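Local coordinates for design construct XXA_GVDQ (Synthetic construct, PDB 6NZ1), which forms a computationally designed helical homotrimer, one of a set of closely related designed proteins that adopt two divergent folds, at residues I68-E72 with L81-K85; H3-L9 with Q45-A49. The contacts are given in a common frame with arbitrary orientation. Residue numbers count along the deposited sequence, not the author numbering.

Contact 1: I68-E72 with L81-K85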
ATOM      1  N   ILE B  68      20.392   2.228  12.936  1.00 19.85           N
ATOM      2  CA  ILE B  68      20.559   2.465  14.363  1.00 19.16           C
ATOM      3  C   ILE B  68      21.818   1.768  14.869  1.00 21.36           C
ATOM      4  O   ILE B  68      22.563   2.323  15.685  1.00 18.76           O
ATOM      5  CB  ILE B  68      19.300   2.017  15.126  1.00 23.87           C
ATOM      6  CG1 ILE B  68      18.128   2.936  14.743  1.00 25.15           C
ATOM      7  CG2 ILE B  68      19.570   2.038  16.622  1.00 25.59           C
ATOM      8  CD1 ILE B  68      16.755   2.469  15.189  1.00 26.09           C
ATOM      9  N   GLU B  69      22.096   0.560  14.376  1.00 18.67           N
ATOM     10  CA  GLU B  69      23.312  -0.134  14.781  1.00 19.64           C
ATOM     11  C   GLU B  69      24.553   0.615  14.323  1.00 22.31           C
ATOM     12  O   GLU B  69      25.551   0.683  15.050  1.00 23.44           O
ATOM     13  CB  GLU B  69      23.313  -1.559  14.236  1.00 20.73           C
ATOM     14  CG  GLU B  69      24.657  -2.262  14.314  1.00 21.96           C
ATOM     15  CD  GLU B  69      25.122  -2.538  15.734  1.00 22.72           C
ATOM     16  OE1 GLU B  69      24.363  -2.295  16.689  1.00 23.26           O
ATOM     17  OE2 GLU B  69      26.269  -3.002  15.899  1.00 24.08           O
ATOM     18  N   ALA B  70      24.524   1.169  13.114  1.00 19.25           N
ATOM     19  CA  ALA B  70      25.672   1.931  12.643  1.00 19.22           C
ATOM     20  C   ALA B  70      25.976   3.076  13.590  1.00 22.13           C
ATOM     21  O   ALA B  70      27.120   3.269  14.015  1.00 18.35           O
ATOM     22  CB  ALA B  70      25.414   2.453  11.234  1.00 18.54           C
ATOM     23  N   LEU B  71      24.953   3.852  13.935  1.00 22.69           N
ATOM     24  CA  LEU B  71      25.138   4.955  14.860  1.00 20.80           C
ATOM     25  C   LEU B  71      25.627   4.464  16.206  1.00 23.93           C
ATOM     26  O   LEU B  71      26.416   5.142  16.866  1.00 23.30           O
ATOM     27  CB  LEU B  71      23.829   5.707  15.034  1.00 24.60           C
ATOM     28  CG  LEU B  71      23.294   6.337  13.752  1.00 25.44           C
ATOM     29  CD1 LEU B  71      21.983   7.049  14.017  1.00 25.12           C
ATOM     30  CD2 LEU B  71      24.297   7.298  13.192  1.00 26.68           C
ATOM     31  N   GLU B  72      25.144   3.306  16.653  1.00 22.57           N
ATOM     32  CA  GLU B  72      25.620   2.783  17.928  1.00 25.50           C
ATOM     33  C   GLU B  72      27.050   2.261  17.817  1.00 28.68           C
ATOM     34  O   GLU B  72      27.836   2.404  18.762  1.00 28.60           O
ATOM     35  CB  GLU B  72      24.688   1.683  18.447  1.00 25.76           C
ATOM     36  CG  GLU B  72      25.018   1.199  19.864  1.00 24.40           C
ATOM     37  CD  GLU B  72      23.957   0.303  20.467  1.00 27.33           C
ATOM     38  OE1 GLU B  72      22.987  -0.057  19.765  1.00 26.94           O
ATOM     39  OE2 GLU B  72      24.091  -0.034  21.658  1.00 26.70           O
ATOM     40  N   LEU B  81      20.072   7.317  20.909  1.00 27.35           N
ATOM     41  CA  LEU B  81      19.626   6.044  20.373  1.00 23.87           C
ATOM     42  C   LEU B  81      18.310   5.612  20.984  1.00 23.98           C
ATOM     43  O   LEU B  81      17.542   4.894  20.342  1.00 23.36           O
ATOM     44  CB  LEU B  81      20.677   4.971  20.623  1.00 26.86           C
ATOM     45  CG  LEU B  81      22.056   5.275  20.046  1.00 30.33           C
ATOM     46  CD1 LEU B  81      23.113   4.291  20.559  1.00 31.24           C
ATOM     47  CD2 LEU B  81      22.005   5.294  18.513  1.00 31.47           C
ATOM     48  N   GLU B  82      18.030   6.033  22.219  1.00 26.19           N
ATOM     49  CA  GLU B  82      16.853   5.544  22.927  1.00 24.02           C
ATOM     50  C   GLU B  82      15.574   5.942  22.207  1.00 24.46           C
ATOM     51  O   GLU B  82      14.689   5.111  21.983  1.00 22.40           O
ATOM     52  CB  GLU B  82      16.850   6.067  24.365  1.00 22.89           C
ATOM     53  N   GLU B  83      15.453   7.219  21.842  1.00 25.31           N
ATOM     54  CA  GLU B  83      14.246   7.681  21.170  1.00 28.44           C
ATOM     55  C   GLU B  83      14.022   6.937  19.854  1.00 27.75           C
ATOM     56  O   GLU B  83      12.881   6.613  19.505  1.00 24.37           O
ATOM     57  CB  GLU B  83      14.326   9.194  20.940  1.00 33.07           C
ATOM     58  CG  GLU B  83      13.100   9.770  20.228  1.00 36.50           C
ATOM     59  CD  GLU B  83      13.110  11.275  20.118  1.00 37.72           C
ATOM     60  OE1 GLU B  83      14.138  11.902  20.407  1.00 38.67           O
ATOM     61  OE2 GLU B  83      12.087  11.844  19.714  1.00 38.88           O
ATOM     62  N   MET B  84      15.096   6.670  19.104  1.00 26.64           N
ATOM     63  CA  MET B  84      14.966   5.946  17.845  1.00 26.27           C
ATOM     64  C   MET B  84      14.566   4.495  18.073  1.00 23.59           C
ATOM     65  O   MET B  84      13.816   3.917  17.282  1.00 21.94           O
ATOM     66  CB  MET B  84      16.309   5.983  17.115  1.00 25.98           C
ATOM     67  CG  MET B  84      16.707   7.331  16.521  1.00 27.60           C
ATOM     68  SD  MET B  84      18.401   7.128  15.858  1.00 28.40           S
ATOM     69  CE  MET B  84      19.100   8.706  16.286  1.00 28.69           C
ATOM     70  N   LYS B  85      15.143   3.864  19.096  1.00 20.15           N
ATOM     71  CA  LYS B  85      14.823   2.478  19.388  1.00 20.47           C
ATOM     72  C   LYS B  85      13.375   2.345  19.826  1.00 18.41           C
ATOM     73  O   LYS B  85      12.717   1.366  19.477  1.00 19.70           O
ATOM     74  CB  LYS B  85      15.768   1.925  20.458  1.00 18.62           C
ATOM     75  CG  LYS B  85      17.148   1.664  19.895  1.00 22.24           C
ATOM     76  CD  LYS B  85      18.197   1.267  20.921  1.00 20.64           C
ATOM     77  CE  LYS B  85      19.504   0.961  20.221  1.00 22.14           C
ATOM     78  NZ  LYS B  85      20.530   0.409  21.151  1.00 25.79           N
TER
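Helices 29-73 and 78-94 run antiparallel here: over the short segments I68-E72 and L81-K85 the N-to-C directions differ by 167° and the axes come within 10.9 Å. One charged pair lies beside an apolar seam. K85 reaches across with chi2, chi3 and chi4 all t, and its NZ donates to OE1 of E72 at 2.9 Å, a salt bridge that is also a hydrogen bond. It gives the ammonium group an acceptor and the carboxylate a donor in a partly exposed position, while the carbon parts of both side chains lie against apolar neighbours: K85 CE is 3.8 Å from I68 CG2, and E72 CG is 3.7 Å from L81 CD1. Within the segments, E72 N is satisfied by I68 O and K85 N by L81 O, both at 2.9 Å. I68 O, already bonded to E72 N, is also 4.1 Å from L81 CD2, and M84 O is 3.9 Å from I68 CD1; both are van der Waals contacts. Beneath the ion pair, L81 CD2 rests on L71 CB (3.9 Å), I68 CD1 touches M84 CB (4.0 Å), and L71 CD1 meets M84 CE (4.0 Å). The buried side continues into the trimer: L71 packs on L71 of the second subunit, and M84 on A70 of the third. A helical hairpin whose apolar face is shared with neighbouring subunits and whose flank carries a salt bridge is consistent with one end of a trimeric six-helix bundle.

Contact 2: H3-L9 with Q45-A49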
ATOM      1  N   HIS B   3       2.314  -9.585 -11.623  1.00 28.03           N
ATOM      2  CA  HIS B   3       2.123  -8.185 -11.302  1.00 25.41           C
ATOM      3  C   HIS B   3       3.428  -7.452 -11.567  1.00 27.97           C
ATOM      4  O   HIS B   3       4.489  -7.879 -11.106  1.00 31.49           O
ATOM      5  CB  HIS B   3       1.697  -8.048  -9.843  1.00 24.91           C
ATOM      6  CG  HIS B   3       1.674  -6.643  -9.352  1.00 21.49           C
ATOM      7  ND1 HIS B   3       0.640  -5.780  -9.629  1.00 20.69           N
ATOM      8  CD2 HIS B   3       2.560  -5.944  -8.607  1.00 21.41           C
ATOM      9  CE1 HIS B   3       0.886  -4.607  -9.075  1.00 21.98           C
ATOM     10  NE2 HIS B   3       2.046  -4.681  -8.447  1.00 21.19           N
ATOM     11  N   MET B   4       3.362  -6.370 -12.338  1.00 28.53           N
ATOM     12  CA  MET B   4       4.563  -5.636 -12.703  1.00 27.21           C
ATOM     13  C   MET B   4       4.696  -4.282 -12.018  1.00 25.85           C
ATOM     14  O   MET B   4       5.806  -3.748 -11.977  1.00 26.49           O
ATOM     15  CB  MET B   4       4.608  -5.437 -14.222  1.00 26.81           C
ATOM     16  CG  MET B   4       4.948  -6.683 -14.996  1.00 26.45           C
ATOM     17  SD  MET B   4       4.244  -6.732 -16.648  1.00 27.47           S
ATOM     18  CE  MET B   4       2.517  -6.396 -16.372  1.00 27.57           C
ATOM     19  N   GLY B   5       3.624  -3.726 -11.478  1.00 26.74           N
ATOM     20  CA  GLY B   5       3.660  -2.381 -10.931  1.00 25.11           C
ATOM     21  C   GLY B   5       2.274  -1.781 -10.907  1.00 24.51           C
ATOM     22  O   GLY B   5       1.288  -2.407 -11.296  1.00 24.52           O
ATOM     23  N   THR B   6       2.210  -0.539 -10.432  1.00 20.53           N
ATOM     24  CA  THR B   6       0.906   0.092 -10.285  1.00 23.14           C
ATOM     25  C   THR B   6       0.280   0.487 -11.617  1.00 21.20           C
ATOM     26  O   THR B   6      -0.891   0.873 -11.635  1.00 19.38           O
ATOM     27  CB  THR B   6       1.010   1.325  -9.387  1.00 25.71           C
ATOM     28  OG1 THR B   6       1.808   2.322 -10.037  1.00 27.68           O
ATOM     29  CG2 THR B   6       1.620   0.965  -8.036  1.00 25.18           C
ATOM     30  N   GLU B   7       1.023   0.435 -12.720  1.00 23.58           N
ATOM     31  CA  GLU B   7       0.404   0.671 -14.018  1.00 22.45           C
ATOM     32  C   GLU B   7      -0.546  -0.458 -14.374  1.00 24.18           C
ATOM     33  O   GLU B   7      -1.505  -0.243 -15.121  1.00 24.40           O
ATOM     34  CB  GLU B   7       1.469   0.810 -15.098  1.00 25.38           C
ATOM     35  CG  GLU B   7       2.154   2.156 -15.112  1.00 25.65           C
ATOM     36  CD  GLU B   7       3.559   2.097 -15.696  1.00 29.92           C
ATOM     37  OE1 GLU B   7       3.768   1.331 -16.662  1.00 28.61           O
ATOM     38  OE2 GLU B   7       4.452   2.824 -15.197  1.00 28.23           O
ATOM     39  N   ASP B   8      -0.280  -1.667 -13.863  1.00 24.78           N
ATOM     40  CA  ASP B   8      -1.240  -2.759 -13.991  1.00 20.79           C
ATOM     41  C   ASP B   8      -2.574  -2.345 -13.402  1.00 23.81           C
ATOM     42  O   ASP B   8      -3.636  -2.644 -13.956  1.00 23.77           O
ATOM     43  CB  ASP B   8      -0.716  -4.010 -13.286  1.00 20.72           C
ATOM     44  CG  ASP B   8       0.673  -4.405 -13.749  1.00 24.58           C
ATOM     45  OD1 ASP B   8       1.218  -3.710 -14.619  1.00 27.89           O
ATOM     46  OD2 ASP B   8       1.238  -5.391 -13.247  1.00 23.41           O
ATOM     47  N   LEU B   9      -2.531  -1.615 -12.291  1.00 22.89           N
ATOM     48  CA  LEU B   9      -3.756  -1.183 -11.646  1.00 23.65           C
ATOM     49  C   LEU B   9      -4.487  -0.148 -12.486  1.00 23.56           C
ATOM     50  O   LEU B   9      -5.718  -0.181 -12.576  1.00 26.55           O
ATOM     51  CB  LEU B   9      -3.439  -0.607 -10.271  1.00 19.91           C
ATOM     52  CG  LEU B   9      -2.721  -1.397  -9.186  1.00 19.28           C
ATOM     53  CD1 LEU B   9      -3.176  -0.890  -7.805  1.00 19.27           C
ATOM     54  CD2 LEU B   9      -2.941  -2.816  -9.290  1.00 19.55           C
ATOM     55  N   GLN B  45      -5.017  -7.526  -8.626  0.71 23.75           N
ATOM     56  CA  GLN B  45      -3.836  -6.700  -8.819  0.71 23.28           C
ATOM     57  C   GLN B  45      -3.649  -5.707  -7.681  0.71 23.10           C
ATOM     58  O   GLN B  45      -2.508  -5.407  -7.317  0.71 24.99           O
ATOM     59  CB  GLN B  45      -3.925  -5.956 -10.150  0.71 24.16           C
ATOM     60  CG  GLN B  45      -3.867  -6.856 -11.384  0.71 23.00           C
ATOM     61  CD  GLN B  45      -2.504  -7.484 -11.578  0.71 22.94           C
ATOM     62  OE1 GLN B  45      -1.484  -6.853 -11.311  0.71 21.11           O
ATOM     63  NE2 GLN B  45      -2.478  -8.726 -12.051  0.71 20.92           N
ATOM     64  N   ILE B  46      -4.742  -5.192  -7.115  1.00 21.07           N
ATOM     65  CA  ILE B  46      -4.652  -4.329  -5.938  1.00 24.80           C
ATOM     66  C   ILE B  46      -4.026  -5.091  -4.778  1.00 27.24           C
ATOM     67  O   ILE B  46      -3.142  -4.584  -4.079  1.00 29.09           O
ATOM     68  CB  ILE B  46      -6.050  -3.786  -5.572  1.00 26.11           C
ATOM     69  CG1 ILE B  46      -6.535  -2.818  -6.659  1.00 24.66           C
ATOM     70  CG2 ILE B  46      -6.031  -3.123  -4.209  1.00 22.72           C
ATOM     71  CD1 ILE B  46      -7.798  -2.061  -6.321  1.00 24.96           C
ATOM     72  N   VAL B  47      -4.458  -6.330  -4.568  1.00 20.72           N
ATOM     73  CA  VAL B  47      -3.880  -7.149  -3.513  1.00 22.10           C
ATOM     74  C   VAL B  47      -2.387  -7.385  -3.754  1.00 22.16           C
ATOM     75  O   VAL B  47      -1.578  -7.318  -2.823  1.00 21.52           O
ATOM     76  CB  VAL B  47      -4.672  -8.465  -3.406  1.00 20.74           C
ATOM     77  CG1 VAL B  47      -4.026  -9.431  -2.438  1.00 17.97           C
ATOM     78  CG2 VAL B  47      -6.114  -8.150  -3.018  1.00 18.63           C
ATOM     79  N   GLU B  48      -1.994  -7.682  -4.993  1.00 22.77           N
ATOM     80  CA  GLU B  48      -0.578  -7.912  -5.258  1.00 26.86           C
ATOM     81  C   GLU B  48       0.248  -6.684  -4.914  1.00 25.31           C
ATOM     82  O   GLU B  48       1.337  -6.796  -4.343  1.00 25.69           O
ATOM     83  CB  GLU B  48      -0.357  -8.287  -6.721  1.00 32.59           C
ATOM     84  CG  GLU B  48      -0.848  -9.655  -7.109  1.00 37.21           C
ATOM     85  CD  GLU B  48      -0.297 -10.758  -6.237  1.00 39.89           C
ATOM     86  OE1 GLU B  48       0.727 -11.358  -6.621  1.00 42.77           O
ATOM     87  OE2 GLU B  48      -0.891 -11.041  -5.176  1.00 40.70           O
ATOM     88  N   ALA B  49      -0.253  -5.502  -5.252  1.00 18.41           N
ATOM     89  CA  ALA B  49       0.463  -4.283  -4.929  1.00 17.88           C
ATOM     90  C   ALA B  49       0.626  -4.117  -3.422  1.00 19.80           C
ATOM     91  O   ALA B  49       1.714  -3.776  -2.942  1.00 18.89           O
ATOM     92  CB  ALA B  49      -0.259  -3.081  -5.530  1.00 17.87           C
TER
HETATM   93  O   HOH W   1       3.261 -11.171  -8.714  1.00 48.67           O
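Q45 opens the contact: its OE1 accepts a hydrogen bond from ND1 of H3 (2.9 Å, 165°), while CD2 of L9 lies 3.3 Å from Q45 O and 3.4 Å from Q45 CB. The ring's other nitrogen, NE2, is hydrogen-bonded to OE2 of E96 of the second subunit. D8 CB is 3.5 Å from Q45 OE1, and D8 OD2 accepts M4 N at 2.5 Å and, weakly, G5 N. The CA-to-CB bond of I46 points away from H3-L9 and the side chain packs on I46 of both other subunits, yet its CG1 touches L9 CD1 (4.0 Å). V47 packs on L9 of the third subunit. E48 lays CB over the H3 ring face, a CH-pi contact 4.1 Å from the centroid; a water donates to E48 OE1 (3.3 Å) and weakly accepts H3 N (3.4 Å), and OE2 is salt-bridged to R51. A49 finishes the seam, CB 4.3 Å from L9 CD1 and 4.0 Å from H3 CE1. H3 probably derives from a purification tag; its loop and the first turn of helix 6-25 pack on helix 29-73 in a designed trimeric helical bundle.

From the N terminus, H3-L9 opens contact 2, and the chain runs along helix 6-25, through the turn at 26-28 and into helix 29-73 before Q45-A49 closes that loop. The same long helix then continues to I68-E72, where contact 1 opens; after the connection at 74-77, L81-K85 closes this much shorter loop. The two loops follow in series, neither nesting nor crossing. Their centres are 35 Å apart and their nearest atoms about 24 Å, so helix 29-73 is the shared element, joined near its middle to helix 6-25 and near its end to helix 78-94. Both contacts also touch the second subunit, tying each hairpin into the trimer.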